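Local coordinates for ThiJ/PfpI family protein (Pseudomonas syringae pv. tomato, PDB 3EWN), which is of unknown function but belongs to the DJ-1/PfpI family of the class I glutamine amidotransferase-like superfamily, whose members include proteases and chaperones, at residues A27-P32 / A76-C81. Sequence-based numbering, arbitrary orientation.
Sequences AMLVYP and ATFGTC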
loop_
_atom_site.group_PDB
_atom_site.type_symbol
_atom_site.label_atom_id
_atom_site.label_comp_id
_atom_site.label_asym_id
_atom_site.label_seq_id
_atom_site.Cartn_x
_atom_site.Cartn_y
_atom_site.Cartn_z
ATOM N N ALA A 27 1.511 -7.438 -15.754
ATOM C CA ALA A 27 2.932 -7.330 -15.439
ATOM C C ALA A 27 3.211 -6.023 -14.704
ATOM O O ALA A 27 2.907 -4.940 -15.206
ATOM C CB ALA A 27 3.766 -7.399 -16.719
HETATM N N MSE A 28 3.802 -6.135 -13.517
HETATM C CA MSE A 28 4.128 -4.970 -12.706
HETATM C C MSE A 28 5.638 -4.878 -12.519
HETATM O O MSE A 28 6.253 -5.738 -11.896
HETATM C CB MSE A 28 3.423 -5.077 -11.351
HETATM C CG MSE A 28 1.908 -5.303 -11.479
HETATM SE SE MSE A 28 0.944 -5.397 -9.813
HETATM C CE MSE A 28 0.673 -3.532 -9.507
ATOM N N LEU A 29 6.228 -3.829 -13.079
ATOM C CA LEU A 29 7.662 -3.616 -12.986
ATOM C C LEU A 29 8.078 -3.207 -11.578
ATOM O O LEU A 29 7.383 -2.437 -10.921
ATOM C CB LEU A 29 8.090 -2.519 -13.967
ATOM C CG LEU A 29 9.557 -2.083 -13.934
ATOM C CD1 LEU A 29 10.431 -3.155 -14.567
ATOM C CD2 LEU A 29 9.710 -0.762 -14.688
ATOM N N VAL A 30 9.200 -3.748 -11.114
ATOM C CA VAL A 30 9.744 -3.376 -9.810
ATOM C C VAL A 30 11.227 -3.135 -10.040
ATOM O O VAL A 30 11.817 -3.719 -10.943
ATOM C CB VAL A 30 9.555 -4.471 -8.716
ATOM C CG1 VAL A 30 8.076 -4.669 -8.440
ATOM C CG2 VAL A 30 10.228 -5.775 -9.128
ATOM N N TYR A 31 11.821 -2.264 -9.234
ATOM C CA TYR A 31 13.232 -1.939 -9.376
ATOM C C TYR A 31 13.756 -1.355 -8.078
ATOM O O TYR A 31 12.981 -0.900 -7.237
ATOM C CB TYR A 31 13.428 -0.945 -10.530
ATOM C CG TYR A 31 12.519 0.267 -10.475
ATOM C CD1 TYR A 31 12.819 1.357 -9.659
ATOM C CD2 TYR A 31 11.350 0.317 -11.230
ATOM C CE1 TYR A 31 11.975 2.472 -9.598
ATOM C CE2 TYR A 31 10.497 1.425 -11.174
ATOM C CZ TYR A 31 10.818 2.495 -10.357
ATOM O OH TYR A 31 9.988 3.586 -10.302
ATOM N N PRO A 32 15.081 -1.370 -7.889
ATOM C CA PRO A 32 15.656 -0.824 -6.659
ATOM C C PRO A 32 15.270 0.638 -6.467
ATOM O O PRO A 32 15.294 1.419 -7.414
ATOM C CB PRO A 32 17.160 -0.994 -6.875
ATOM C CG PRO A 32 17.244 -2.204 -7.770
ATOM C CD PRO A 32 16.128 -1.943 -8.754
ATOM N N ALA A 76 9.403 -12.681 -12.111
ATOM C CA ALA A 76 9.693 -12.766 -13.534
ATOM C C ALA A 76 10.761 -11.753 -13.912
ATOM O O ALA A 76 10.955 -10.755 -13.218
ATOM C CB ALA A 76 8.423 -12.509 -14.345
ATOM N N THR A 77 11.462 -12.027 -15.006
ATOM C CA THR A 77 12.494 -11.132 -15.515
ATOM C C THR A 77 11.985 -10.631 -16.857
ATOM O O THR A 77 10.950 -11.093 -17.334
ATOM C CB THR A 77 13.826 -11.868 -15.741
ATOM O OG1 THR A 77 13.652 -12.879 -16.742
ATOM C CG2 THR A 77 14.299 -12.519 -14.448
ATOM N N PHE A 78 12.701 -9.692 -17.463
ATOM C CA PHE A 78 12.285 -9.160 -18.754
ATOM C C PHE A 78 12.211 -10.286 -19.779
ATOM O O PHE A 78 11.525 -10.169 -20.795
ATOM C CB PHE A 78 13.267 -8.090 -19.240
ATOM C CG PHE A 78 13.442 -6.945 -18.284
ATOM C CD1 PHE A 78 12.394 -6.537 -17.466
ATOM C CD2 PHE A 78 14.651 -6.260 -18.218
ATOM C CE1 PHE A 78 12.546 -5.458 -16.597
ATOM C CE2 PHE A 78 14.814 -5.179 -17.352
ATOM C CZ PHE A 78 13.760 -4.780 -16.539
ATOM N N GLY A 79 12.919 -11.378 -19.501
ATOM C CA GLY A 79 12.922 -12.513 -20.404
ATOM C C GLY A 79 11.801 -13.511 -20.178
ATOM O O GLY A 79 11.304 -14.105 -21.134
ATOM N N THR A 80 11.392 -13.710 -18.927
ATOM C CA THR A 80 10.328 -14.667 -18.641
ATOM C C THR A 80 8.932 -14.051 -18.560
ATOM O O THR A 80 7.939 -14.766 -18.429
ATOM C CB THR A 80 10.612 -15.450 -17.337
ATOM O OG1 THR A 80 10.687 -14.544 -16.229
ATOM C CG2 THR A 80 11.930 -16.217 -17.457
ATOM N N CYS A 81 8.850 -12.729 -18.633
ATOM C CA CYS A 81 7.548 -12.069 -18.593
ATOM C C CYS A 81 6.824 -12.351 -19.910
ATOM O O CYS A 81 7.426 -12.266 -20.978
ATOM C CB CYS A 81 7.723 -10.559 -18.426
ATOM S SG CYS A 81 6.175 -9.623 -18.416
#
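On one face of the central mixed sheet, strand 25-29 meets the turn that leaves the edge strand 76-77, through two small apolar touches, Leu29 with Phe78 and Ala27 with Cys81. The CD1 methyl of Leu29 comes to the edge of the Phe78 ring, near its plane, 3.7 Å from CE1. Leucine suits this buried place because its branched apolar end can reach a ring edge; CG anti to the backbone N (chi1 176°) directs that end across. Two residues back, the CB of Ala27 meets the SG of Cys81 at 3.7 Å; both are small, as befits a buried spot where both side chains start out toward the other segment. In this flavodoxin-like alpha/beta sandwich of the DJ-1/PfpI family, strand 53-58 lies between the two strands, and its Val57 touches both Phe78 and Cys81. Helix 104-114 packs over the same side: Met110 touches Leu29, while Phe109 stacks on the Phe78 ring and also reaches Cys81. The backbone bond from Cys81 N to Thr77 O (3.0 Å) closes the turn. Thr77 N donates to Thr80 OG1 at 2.9 Å, nearly straight (170°); the return bond, Thr80 N to Thr77 OG1, an ST motif, is longer and less straight (3.3 Å, 149°). Threonine serves both positions, since each hydroxyl can bond back to the other's backbone N. Arg113 of helix 104-114 donates from NH2 to the carbonyl O of Cys81, tying the end of the turn to the helix.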